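PDB 4REL: UDP-glucose:anthocyanidin 3-O-glucosyltransferase from Clitoria ternatea, which belongs to the plant glycosyltransferases of the GT-B fold, with two domains that each hold a parallel beta sheet. Local coordinates for residues A[78-81]-A[82-86]; A[119-122]-A[123-127]; A[145-148]-A[149-152]; A[178-181]-A[182-185]; A[190-193]-A[194-198]. One frame throughout, in Å; residues are numbered along the deposited sequence.

Contact 1. Residues A[78-81]-A[82-86]. With KMP (3,5,7-trihydroxy-2-(4-hydroxyphenyl)-4H-chromen-4-one), chain B.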
# COMPACT_ATOMS: atom_id res chain seq x y z
N PRO A 78 3.18 -16.00 3.71
CA PRO A 78 2.46 -14.76 3.99
C PRO A 78 0.94 -14.87 3.86
O PRO A 78 0.26 -13.88 4.11
CB PRO A 78 3.00 -13.81 2.92
CG PRO A 78 3.29 -14.71 1.76
CD PRO A 78 3.81 -15.99 2.38
N ILE A 79 0.42 -16.03 3.48
CA ILE A 79 -1.02 -16.12 3.24
C ILE A 79 -1.76 -16.79 4.39
O ILE A 79 -2.94 -16.50 4.62
CB ILE A 79 -1.32 -16.86 1.92
CG1 ILE A 79 -0.56 -16.20 0.76
CG2 ILE A 79 -2.81 -16.81 1.60
CD1 ILE A 79 -0.87 -14.72 0.61
N GLU A 80 -1.09 -17.68 5.11
CA GLU A 80 -1.78 -18.46 6.14
C GLU A 80 -2.54 -17.62 7.17
O GLU A 80 -3.72 -17.87 7.42
CB GLU A 80 -0.83 -19.42 6.88
CG GLU A 80 -1.57 -20.17 7.97
CD GLU A 80 -0.83 -21.38 8.49
OE1 GLU A 80 0.22 -21.73 7.93
OE2 GLU A 80 -1.31 -21.98 9.48
N LYS A 81 -1.87 -16.63 7.76
CA LYS A 81 -2.54 -15.83 8.78
C LYS A 81 -3.70 -15.03 8.20
O LYS A 81 -4.69 -14.75 8.90
CB LYS A 81 -1.56 -14.91 9.51
CG LYS A 81 -0.67 -15.66 10.50
CD LYS A 81 0.39 -14.75 11.09
CE LYS A 81 1.10 -15.42 12.26
NZ LYS A 81 2.26 -14.61 12.71
N LEU A 82 -3.59 -14.65 6.93
CA LEU A 82 -4.68 -13.96 6.24
C LEU A 82 -5.90 -14.88 6.13
O LEU A 82 -7.02 -14.48 6.44
CB LEU A 82 -4.28 -13.48 4.84
CG LEU A 82 -2.94 -12.80 4.57
CD1 LEU A 82 -2.90 -12.24 3.15
CD2 LEU A 82 -2.64 -11.72 5.56
N ASP A 83 -5.68 -16.10 5.65
CA ASP A 83 -6.76 -17.09 5.57
C ASP A 83 -7.42 -17.31 6.93
O ASP A 83 -8.64 -17.36 7.05
CB ASP A 83 -6.23 -18.43 5.08
CG ASP A 83 -5.82 -18.42 3.61
OD1 ASP A 83 -6.29 -17.56 2.84
OD2 ASP A 83 -5.03 -19.30 3.21
N LEU A 84 -6.59 -17.49 7.97
CA LEU A 84 -7.11 -17.81 9.30
C LEU A 84 -7.98 -16.68 9.83
O LEU A 84 -9.05 -16.93 10.39
CB LEU A 84 -5.97 -18.14 10.28
CG LEU A 84 -5.27 -19.49 10.03
CD1 LEU A 84 -4.07 -19.68 10.95
CD2 LEU A 84 -6.26 -20.65 10.22
N PHE A 85 -7.54 -15.44 9.64
CA PHE A 85 -8.40 -14.32 10.04
C PHE A 85 -9.68 -14.28 9.22
O PHE A 85 -10.77 -14.12 9.76
CB PHE A 85 -7.70 -12.97 9.92
CG PHE A 85 -8.62 -11.81 10.19
CD1 PHE A 85 -9.03 -11.54 11.49
CD2 PHE A 85 -9.10 -11.03 9.15
CE1 PHE A 85 -9.89 -10.49 11.75
CE2 PHE A 85 -9.97 -9.98 9.40
CZ PHE A 85 -10.36 -9.70 10.70
N LEU A 86 -9.56 -14.40 7.89
CA LEU A 86 -10.76 -14.31 7.06
C LEU A 86 -11.73 -15.44 7.40
O LEU A 86 -12.95 -15.26 7.31
CB LEU A 86 -10.40 -14.30 5.57
CG LEU A 86 -9.65 -13.07 5.06
CD1 LEU A 86 -9.08 -13.32 3.65
CD2 LEU A 86 -10.54 -11.84 5.06
C1 KMP B . -3.38 -8.54 -4.78
C2 KMP B . -3.24 -7.43 -3.96
C3 KMP B . -2.71 -7.62 -2.59
C4 KMP B . -2.34 -8.98 -2.15
C5 KMP B . -2.52 -10.02 -3.04
C6 KMP B . -3.02 -9.80 -4.33
C9 KMP B . -2.54 -6.47 -1.67
C10 KMP B . -2.01 -6.75 -0.32
C11 KMP B . -1.66 -8.17 0.04
C14 KMP B . -1.11 -8.54 1.38
C15 KMP B . -1.14 -7.66 2.46
C16 KMP B . -0.61 -8.05 3.69
C17 KMP B . -0.06 -9.31 3.84
C18 KMP B . -0.04 -10.19 2.77
C19 KMP B . -0.56 -9.81 1.55
O12 KMP B . -1.84 -9.18 -0.88
O13 KMP B . -2.85 -5.31 -2.03
O24 KMP B . 0.45 -9.67 5.05
O27 KMP B . -1.83 -5.71 0.53
O29 KMP B . -3.18 -10.87 -5.16
O30 KMP B . -3.58 -6.18 -4.39
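Ile79 and Leu82 meet over the N-terminal turn of helix 80-86, in the N-terminal half of the GT-B fold and at one wall of the ligand pocket. Their side chains cross at a slant and touch lightly through the two CD1 methyls, 4.1 Å apart. Leu82 has CG anti to its own carbonyl carbon (chi1 -44°), which drops the branch point onto the start of the turn, with CG 3.4 Å from Pro78 O. From there both methyls face the bound KMP: Leu82 CD1 lies 3.5 Å from KMP C18, and Leu82 CD2 is near the hydroxyl O24.

Ile79 leans its other branch on Asp83, CG2 resting 3.7 Å from Asp83 OD2, while OD1 of that carboxylate accepts a hydrogen bond from Phe192 N. Glu80 and Leu84, by contrast, run side by side and point the same way, Glu80 CG against Leu84 CD1 at 3.9 Å. The carboxylate of Glu80 reaches beyond the helix to His72 NE2 and Ala75 N. Asn77 OD1 accepts from Ile79 N just ahead of the helix. Beneath the side chains, Asp83 N donates to Ile79 O at 3.0 Å, almost straight at 169°.

Contact 2. Residues A[119-122]-A[123-127]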
# COMPACT_ATOMS: atom_id res chain seq x y z
N SER A 119 -16.46 -9.91 4.63
CA SER A 119 -17.49 -10.33 5.60
C SER A 119 -18.13 -9.13 6.30
O SER A 119 -19.25 -9.23 6.80
CB SER A 119 -16.92 -11.29 6.64
OG SER A 119 -16.66 -12.56 6.05
N SER A 120 -17.43 -8.00 6.34
CA SER A 120 -18.00 -6.82 6.99
C SER A 120 -19.16 -6.22 6.21
O SER A 120 -19.98 -5.49 6.76
CB SER A 120 -16.93 -5.77 7.32
OG SER A 120 -16.39 -5.20 6.14
N LEU A 121 -19.26 -6.53 4.91
CA LEU A 121 -20.42 -6.09 4.16
C LEU A 121 -21.67 -6.81 4.64
O LEU A 121 -22.75 -6.21 4.75
CB LEU A 121 -20.21 -6.30 2.65
CG LEU A 121 -21.46 -6.14 1.76
CD1 LEU A 121 -22.05 -4.74 1.82
CD2 LEU A 121 -21.09 -6.51 0.32
N LEU A 122 -21.53 -8.10 4.94
CA LEU A 122 -22.64 -8.88 5.48
C LEU A 122 -23.08 -8.30 6.81
O LEU A 122 -24.29 -8.23 7.11
CB LEU A 122 -22.23 -10.34 5.69
CG LEU A 122 -21.86 -11.17 4.47
CD1 LEU A 122 -21.43 -12.57 4.91
CD2 LEU A 122 -23.04 -11.23 3.51
N VAL A 123 -22.10 -7.86 7.60
CA VAL A 123 -22.38 -7.25 8.91
C VAL A 123 -23.16 -5.96 8.71
O VAL A 123 -24.15 -5.70 9.40
CB VAL A 123 -21.07 -6.98 9.69
CG1 VAL A 123 -21.35 -6.17 10.96
CG2 VAL A 123 -20.39 -8.29 10.05
N ALA A 124 -22.72 -5.14 7.76
CA ALA A 124 -23.40 -3.88 7.49
C ALA A 124 -24.83 -4.13 7.00
O ALA A 124 -25.76 -3.43 7.39
CB ALA A 124 -22.62 -3.06 6.46
N GLN A 125 -25.00 -5.15 6.16
CA GLN A 125 -26.32 -5.45 5.64
C GLN A 125 -27.27 -5.94 6.73
O GLN A 125 -28.45 -5.58 6.76
CB GLN A 125 -26.23 -6.43 4.46
CG GLN A 125 -25.63 -5.79 3.21
CD GLN A 125 -25.27 -6.81 2.15
OE1 GLN A 125 -25.13 -8.00 2.43
NE2 GLN A 125 -25.10 -6.34 0.92
N THR A 126 -26.74 -6.73 7.66
CA THR A 126 -27.50 -7.20 8.81
C THR A 126 -27.98 -6.04 9.69
O THR A 126 -29.12 -6.03 10.17
CB THR A 126 -26.66 -8.18 9.64
OG1 THR A 126 -26.52 -9.39 8.90
CG2 THR A 126 -27.34 -8.47 10.96
N LEU A 127 -27.11 -5.06 9.89
CA LEU A 127 -27.43 -3.89 10.71
C LEU A 127 -28.24 -2.84 9.94
O LEU A 127 -28.74 -1.87 10.53
CB LEU A 127 -26.15 -3.26 11.25
CG LEU A 127 -25.28 -4.14 12.16
CD1 LEU A 127 -24.01 -3.41 12.54
CD2 LEU A 127 -26.07 -4.54 13.41
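Leu121 and Gln125 are brought together by different first torsions: Leu121 sends CG away from its backbone N (chi1 168°), whereas Gln125 turns CG back beside its own N (chi1 -71°) and then runs extended. The glutamine thus lies back along the helix toward the preceding turn. Its CG passes 3.3 Å from Leu121 O, and its amide ends against the leucine branch, NE2 being 3.6 Å from Leu121 CD1. The oxygen end of that amide, OE1, comes to 4.0 Å from Leu122 CD2, so that each end of the amide has a leucine methyl nearby, the OE1 contact being the looser. NE2 also donates to Gln205 OE1, a bond that helps fix how the amide is turned. Below, Gln125 N donates to Leu121 O over 2.9 Å.

On another side of the helix Val123 sets CG2 3.6 Å from Ser119 O, and Ala124 CB packs near Leu121 O. Ser120 OG is hydrogen-bonded to Val117 O and Trp131 NE1, tying the first turn to the next strand. Helix 119-127 is the crossover of a beta-alpha-beta unit: Val123 and Ala124 rest on Ile111 of strand 110-114, Leu121 and Ala124 on Trp131 of strand 131-135, and Ser119 and Ser120 against Leu93 of helix 89-104.

Contact 3. Residues A[145-148]-A[149-152]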
# COMPACT_ATOMS: atom_id res chain seq x y z
N TYR A 145 -10.62 -6.65 -10.82
CA TYR A 145 -11.63 -7.47 -10.16
C TYR A 145 -12.99 -7.45 -10.85
O TYR A 145 -13.86 -8.27 -10.55
CB TYR A 145 -11.70 -7.11 -8.67
CG TYR A 145 -10.34 -7.37 -8.05
CD1 TYR A 145 -9.93 -8.66 -7.80
CD2 TYR A 145 -9.46 -6.33 -7.79
CE1 TYR A 145 -8.67 -8.93 -7.29
CE2 TYR A 145 -8.20 -6.58 -7.27
CZ TYR A 145 -7.82 -7.89 -7.01
OH TYR A 145 -6.57 -8.17 -6.50
N PHE A 146 -13.15 -6.54 -11.81
CA PHE A 146 -14.35 -6.51 -12.63
C PHE A 146 -14.17 -7.19 -13.98
O PHE A 146 -15.08 -7.18 -14.82
CB PHE A 146 -14.79 -5.06 -12.84
CG PHE A 146 -15.27 -4.41 -11.57
CD1 PHE A 146 -16.62 -4.39 -11.26
CD2 PHE A 146 -14.36 -3.84 -10.69
CE1 PHE A 146 -17.07 -3.80 -10.09
CE2 PHE A 146 -14.80 -3.26 -9.51
CZ PHE A 146 -16.16 -3.23 -9.22
N ASN A 147 -13.02 -7.83 -14.16
CA ASN A 147 -12.67 -8.42 -15.45
C ASN A 147 -11.91 -9.73 -15.30
O ASN A 147 -11.06 -10.05 -16.12
CB ASN A 147 -11.85 -7.43 -16.29
CG ASN A 147 -12.63 -6.19 -16.66
OD1 ASN A 147 -13.38 -6.17 -17.65
ND2 ASN A 147 -12.47 -5.13 -15.88
N ILE A 148 -12.23 -10.50 -14.26
CA ILE A 148 -11.48 -11.72 -13.96
C ILE A 148 -11.52 -12.73 -15.11
O ILE A 148 -10.49 -13.30 -15.49
CB ILE A 148 -11.96 -12.37 -12.65
CG1 ILE A 148 -11.75 -11.40 -11.48
CG2 ILE A 148 -11.22 -13.69 -12.40
CD1 ILE A 148 -12.51 -11.77 -10.24
N ASP A 149 -12.70 -12.96 -15.69
CA ASP A 149 -12.81 -13.95 -16.76
C ASP A 149 -12.00 -13.56 -18.00
O ASP A 149 -11.32 -14.40 -18.59
CB ASP A 149 -14.28 -14.21 -17.11
CG ASP A 149 -15.04 -14.85 -15.97
OD1 ASP A 149 -14.40 -15.35 -15.02
OD2 ASP A 149 -16.29 -14.86 -16.01
N LEU A 150 -12.04 -12.28 -18.37
CA LEU A 150 -11.26 -11.81 -19.52
C LEU A 150 -9.77 -11.95 -19.23
O LEU A 150 -8.98 -12.35 -20.09
CB LEU A 150 -11.57 -10.35 -19.85
CG LEU A 150 -12.94 -10.04 -20.45
CD1 LEU A 150 -13.05 -8.55 -20.78
CD2 LEU A 150 -13.19 -10.90 -21.69
N ILE A 151 -9.39 -11.59 -18.01
CA ILE A 151 -7.99 -11.63 -17.61
C ILE A 151 -7.47 -13.07 -17.60
O ILE A 151 -6.41 -13.35 -18.15
CB ILE A 151 -7.79 -10.91 -16.26
CG1 ILE A 151 -7.87 -9.40 -16.49
CG2 ILE A 151 -6.45 -11.29 -15.65
CD1 ILE A 151 -8.09 -8.57 -15.22
N ARG A 152 -8.24 -13.99 -17.01
CA ARG A 152 -7.82 -15.39 -16.98
C ARG A 152 -7.71 -15.96 -18.38
O ARG A 152 -6.77 -16.70 -18.69
CB ARG A 152 -8.79 -16.24 -16.16
CG ARG A 152 -8.75 -15.90 -14.68
CD ARG A 152 -9.62 -16.82 -13.87
NE ARG A 152 -9.41 -16.63 -12.43
CZ ARG A 152 -10.18 -17.15 -11.49
NH1 ARG A 152 -11.23 -17.89 -11.84
NH2 ARG A 152 -9.92 -16.94 -10.21
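Ile148 and Arg152 lie side by side one helical turn apart, pointing the same way. The CG2 methyl of Ile148 sits 3.4 Å above one face of the guanidinium, offset toward its rim, with the Arg152 NE atom its nearest partner there at 3.5 Å. With Arg152 CG beside its own N (chi1 -68°) and the chain extended to NE, the arginine runs back along the isoleucine, its CG grazing Ile148 O at 3.2 Å. Arg152 N donates to that same oxygen over 2.8 Å, nearly straight at 168°.

One residue earlier, the same i to i+4 bond runs from Ile151 N to Asn147 O at 3.0 Å, and Ile151 CD1 folds back to 3.4 Å from Asn147 O. Leu150 crosses the asparagine, its CD1 3.9 Å from Asn147 OD1.

Farther out, Met182 O accepts from Arg152 NE, which helps hold the guanidinium in place under the methyl. Asn147 ND2 donates to Ser143 O and Tyr225 OH. Asn147 is the N-cap residue of helix 148-157, yet its side chain makes no capping bond. This is the first turn of that helix, without a side-chain cap, shortly after Tyr145 of the KMP pocket in the N-terminal half of the GT-B fold.

Contact 4. Residues A[178-181]-A[182-185]. With KMP (3,5,7-trihydroxy-2-(4-hydroxyphenyl)-4H-chromen-4-one), chain B.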
# COMPACT_ATOMS: atom_id res chain seq x y z
N VAL A 178 -0.26 -9.28 -14.10
CA VAL A 178 -1.45 -9.69 -13.36
C VAL A 178 -1.09 -10.44 -12.07
O VAL A 178 -0.21 -11.31 -12.08
CB VAL A 178 -2.34 -10.57 -14.25
CG1 VAL A 178 -3.52 -11.12 -13.47
CG2 VAL A 178 -2.83 -9.77 -15.46
N PRO A 179 -1.73 -10.09 -10.94
CA PRO A 179 -1.48 -10.85 -9.70
C PRO A 179 -1.73 -12.34 -9.90
O PRO A 179 -2.80 -12.72 -10.40
CB PRO A 179 -2.52 -10.27 -8.73
CG PRO A 179 -2.72 -8.86 -9.20
CD PRO A 179 -2.66 -8.96 -10.71
N GLN A 180 -0.76 -13.18 -9.54
CA GLN A 180 -0.94 -14.62 -9.71
C GLN A 180 -2.16 -15.12 -8.95
O GLN A 180 -2.85 -16.03 -9.42
CB GLN A 180 0.31 -15.39 -9.28
CG GLN A 180 0.23 -16.89 -9.50
CD GLN A 180 0.14 -17.25 -10.97
OE1 GLN A 180 0.88 -16.71 -11.79
NE2 GLN A 180 -0.78 -18.16 -11.30
N ASP A 181 -2.44 -14.52 -7.79
CA ASP A 181 -3.58 -14.94 -6.96
C ASP A 181 -4.90 -15.01 -7.74
O ASP A 181 -5.73 -15.88 -7.48
CB ASP A 181 -3.77 -13.99 -5.76
CG ASP A 181 -2.71 -14.16 -4.69
OD1 ASP A 181 -2.20 -15.28 -4.50
OD2 ASP A 181 -2.38 -13.15 -4.03
N MET A 182 -5.09 -14.11 -8.70
CA MET A 182 -6.39 -14.03 -9.36
C MET A 182 -6.51 -15.03 -10.50
O MET A 182 -7.60 -15.27 -11.02
CB MET A 182 -6.74 -12.61 -9.81
CG MET A 182 -6.03 -12.09 -11.04
SD MET A 182 -6.72 -10.47 -11.52
CE MET A 182 -8.40 -10.91 -11.90
N LEU A 183 -5.38 -15.64 -10.85
CA LEU A 183 -5.35 -16.66 -11.90
C LEU A 183 -5.45 -18.09 -11.35
O LEU A 183 -5.88 -19.00 -12.07
CB LEU A 183 -4.06 -16.53 -12.72
CG LEU A 183 -3.78 -15.20 -13.41
CD1 LEU A 183 -2.49 -15.30 -14.22
CD2 LEU A 183 -4.93 -14.78 -14.31
N ASP A 184 -5.02 -18.29 -10.10
CA ASP A 184 -4.97 -19.64 -9.52
C ASP A 184 -6.35 -20.28 -9.47
O ASP A 184 -7.31 -19.65 -9.03
CB ASP A 184 -4.40 -19.60 -8.10
CG ASP A 184 -2.90 -19.33 -8.07
OD1 ASP A 184 -2.20 -19.67 -9.05
OD2 ASP A 184 -2.43 -18.78 -7.05
N VAL A 185 -6.44 -21.52 -9.92
CA VAL A 185 -7.68 -22.29 -9.85
C VAL A 185 -7.41 -23.64 -9.19
O VAL A 185 -6.33 -24.21 -9.34
CB VAL A 185 -8.32 -22.50 -11.24
CG1 VAL A 185 -8.85 -21.18 -11.80
CG2 VAL A 185 -7.31 -23.12 -12.20
C1 KMP B . -3.38 -8.54 -4.78
C2 KMP B . -3.24 -7.43 -3.96
C3 KMP B . -2.71 -7.62 -2.59
C4 KMP B . -2.34 -8.98 -2.15
C5 KMP B . -2.52 -10.02 -3.04
C6 KMP B . -3.02 -9.80 -4.33
C9 KMP B . -2.54 -6.47 -1.67
C10 KMP B . -2.01 -6.75 -0.32
C11 KMP B . -1.66 -8.17 0.04
C14 KMP B . -1.11 -8.54 1.38
C15 KMP B . -1.14 -7.66 2.46
C16 KMP B . -0.61 -8.05 3.69
C17 KMP B . -0.06 -9.31 3.84
C18 KMP B . -0.04 -10.19 2.77
C19 KMP B . -0.56 -9.81 1.55
O12 KMP B . -1.84 -9.18 -0.88
O13 KMP B . -2.85 -5.31 -2.03
O24 KMP B . 0.45 -9.67 5.05
O27 KMP B . -1.83 -5.71 0.53
O29 KMP B . -3.18 -10.87 -5.16
O30 KMP B . -3.58 -6.18 -4.39
O HOH W 1 -7.84 -17.31 -8.25
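From Pro179 to Asp184 the backbone makes a tight turn, Met182 N donating to Pro179 O at 3.2 Å while Gln180 O accepts from both Leu183 N and Asp184 N. The Leu183 bond, 2.9 Å from N to Gln180 O, arrives from well above the carbonyl plane, and the Asp184 bond comes nearly end-on to the carbonyl.

Across the outside of the turn Gln180 and Asp184 meet at about a right angle. A bend at chi2 (65°) curls the glutamine back so that NE2 donates to Asp184 OD1 over 3.1 Å, close to straight at 168°. The hydrogen bond lies in the amide plane of Gln180 but strikes the carboxylate from above its plane. On the inner side Val178 crosses Met182, with Val178 CG1 3.6 Å from Met182 CG and 4.0 Å from Leu183 CD2. With CG between its own N and carbonyl carbon (chi1 76°), Met182 keeps CG close to both Pro179 O and Val178 CG1.

Asp181 turns instead to the ligand: KMP O29 donates to Asp181 OD2 over 2.7 Å, and Pro179 CB lies 3.7 Å from the same hydroxyl. Asp181 OD1 and Asp184 OD2 are 4.3 Å apart. The Gln180 amide would probably ease the second of these negative charges, while the first carboxylate gives the pocket an acceptor for a ligand hydroxyl.

Contact 5. Residues A[190-193]-A[194-198]. With KMP (3,5,7-trihydroxy-2-(4-hydroxyphenyl)-4H-chromen-4-one), chain B.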
# COMPACT_ATOMS: atom_id res chain seq x y z
N THR A 190 -6.85 -19.99 -2.48
CA THR A 190 -6.86 -19.88 -1.03
C THR A 190 -8.09 -19.09 -0.63
O THR A 190 -8.72 -18.45 -1.48
CB THR A 190 -5.60 -19.18 -0.52
OG1 THR A 190 -5.54 -17.85 -1.06
CG2 THR A 190 -4.34 -19.96 -0.91
N LEU A 191 -8.45 -19.12 0.65
CA LEU A 191 -9.58 -18.32 1.09
C LEU A 191 -9.31 -16.85 0.77
O LEU A 191 -10.21 -16.11 0.39
CB LEU A 191 -9.85 -18.51 2.59
CG LEU A 191 -10.92 -17.59 3.19
CD1 LEU A 191 -12.24 -17.78 2.49
CD2 LEU A 191 -11.06 -17.88 4.69
N PHE A 192 -8.05 -16.45 0.89
CA PHE A 192 -7.65 -15.08 0.57
C PHE A 192 -7.86 -14.78 -0.91
O PHE A 192 -8.43 -13.75 -1.26
CB PHE A 192 -6.20 -14.84 0.99
CG PHE A 192 -5.67 -13.48 0.61
CD1 PHE A 192 -6.18 -12.34 1.21
CD2 PHE A 192 -4.64 -13.36 -0.31
CE1 PHE A 192 -5.68 -11.09 0.87
CE2 PHE A 192 -4.15 -12.11 -0.65
CZ PHE A 192 -4.67 -10.97 -0.05
N SER A 193 -7.41 -15.67 -1.79
CA SER A 193 -7.58 -15.40 -3.22
C SER A 193 -9.05 -15.38 -3.61
O SER A 193 -9.46 -14.56 -4.44
CB SER A 193 -6.80 -16.39 -4.10
OG SER A 193 -7.40 -17.67 -4.12
N ARG A 194 -9.85 -16.26 -3.01
CA ARG A 194 -11.29 -16.30 -3.30
C ARG A 194 -11.98 -15.02 -2.85
O ARG A 194 -12.90 -14.53 -3.51
CB ARG A 194 -11.93 -17.51 -2.63
CG ARG A 194 -11.42 -18.84 -3.16
CD ARG A 194 -12.15 -20.02 -2.52
NE ARG A 194 -11.71 -21.30 -3.07
CZ ARG A 194 -10.80 -22.08 -2.51
NH1 ARG A 194 -10.23 -21.73 -1.37
NH2 ARG A 194 -10.46 -23.23 -3.09
N THR A 195 -11.54 -14.51 -1.71
CA THR A 195 -12.05 -13.25 -1.19
C THR A 195 -11.74 -12.09 -2.14
O THR A 195 -12.62 -11.29 -2.49
CB THR A 195 -11.47 -12.98 0.22
OG1 THR A 195 -11.90 -14.02 1.11
CG2 THR A 195 -11.95 -11.66 0.75
N LEU A 196 -10.49 -11.99 -2.59
CA LEU A 196 -10.13 -10.95 -3.55
C LEU A 196 -10.94 -11.11 -4.84
O LEU A 196 -11.45 -10.13 -5.38
CB LEU A 196 -8.62 -10.94 -3.84
CG LEU A 196 -7.84 -9.94 -2.96
CD1 LEU A 196 -8.10 -10.15 -1.47
CD2 LEU A 196 -6.35 -10.03 -3.24
N ASN A 197 -11.11 -12.34 -5.31
CA ASN A 197 -11.84 -12.55 -6.55
C ASN A 197 -13.32 -12.22 -6.47
O ASN A 197 -13.99 -12.14 -7.49
CB ASN A 197 -11.65 -13.98 -7.04
CG ASN A 197 -10.26 -14.23 -7.55
OD1 ASN A 197 -9.77 -15.36 -7.55
ND2 ASN A 197 -9.59 -13.16 -7.97
N SER A 198 -13.84 -12.04 -5.26
CA SER A 198 -15.24 -11.67 -5.08
C SER A 198 -15.44 -10.16 -5.11
O SER A 198 -16.57 -9.68 -5.02
CB SER A 198 -15.79 -12.22 -3.75
OG SER A 198 -15.33 -11.46 -2.64
C1 KMP B . -3.38 -8.54 -4.78
C2 KMP B . -3.24 -7.43 -3.96
C3 KMP B . -2.71 -7.62 -2.59
C4 KMP B . -2.34 -8.98 -2.15
C5 KMP B . -2.52 -10.02 -3.04
C6 KMP B . -3.02 -9.80 -4.33
C9 KMP B . -2.54 -6.47 -1.67
C10 KMP B . -2.01 -6.75 -0.32
C11 KMP B . -1.66 -8.17 0.04
C14 KMP B . -1.11 -8.54 1.38
C15 KMP B . -1.14 -7.66 2.46
C16 KMP B . -0.61 -8.05 3.69
C17 KMP B . -0.06 -9.31 3.84
C18 KMP B . -0.04 -10.19 2.77
C19 KMP B . -0.56 -9.81 1.55
O12 KMP B . -1.84 -9.18 -0.88
O13 KMP B . -2.85 -5.31 -2.03
O24 KMP B . 0.45 -9.67 5.05
O27 KMP B . -1.83 -5.71 0.53
O29 KMP B . -3.18 -10.87 -5.16
O30 KMP B . -3.58 -6.18 -4.39
O HOH W 2 -9.28 -17.95 -6.00
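The ligand pocket takes part of one wall from Phe192 and Leu196, one turn apart on helix 191-197, a short helix opened by a capping box. Phe192 CE1 touches Leu196 CD1 at 3.5 Å, and the two side chains come onto the same face of KMP by different means. The phenylalanine stretches away from its backbone N (chi1 176°) and brings its edge to the ligand, CZ standing 3.4 Å from KMP O12, which lies near the plane of the phenyl ring. The leucine adds a methyl: Leu196 CD2 sits 3.5 Å over KMP C6. Its chi1 of -94° is off the staggered positions, and with it CD2 is directed at the ligand.

Thr190 and Ser193 close the helix start reciprocally. Ser193 N donates to Thr190 OG1 at 3.0 Å, and Thr190 N returns a bond to Ser193 OG at 2.9 Å. A water donates to Ser193 OG and lies 3.1 Å from Asn197 OD1, probably linking the cap to the following turn. On the side of Leu191, one carbonyl is gripped twice: Thr195 OG1 donates to Leu191 O over 2.8 Å, and Thr195 N reaches that oxygen from the opposite face of its plane. Leu196 N donates to Phe192 O at 3.0 Å.

Leu191 packs on Asp83 and Leu86 of helix 80-86, and Phe192 on Leu82. At the other end Asn197 touches Ile148 and Arg152 of helix 148-157, so helix 191-197 spans the two.

In the fold
All five contacts come one after another along the N-terminal half of the chain, whose seven-stranded parallel sheet includes the strands flanking contact 2. Contact 5 is the hub of the others: centre to centre it is about 11 Å from contact 1, about 10 Å from contact 4 and about 14 Å from contact 3, and it touches all three. Contacts 3 and 4, with centres about 10 Å apart, also touch each other, helix 148-157 backing the turn at 178-185. Contacts 1, 4 and 5 all reach KMP, and Tyr145 of contact 3 belongs to the same pocket. Contact 2 stands aside in one of the sheet's crossover helices, touching none of the rest, its nearest atoms about 5 Å from contact 1.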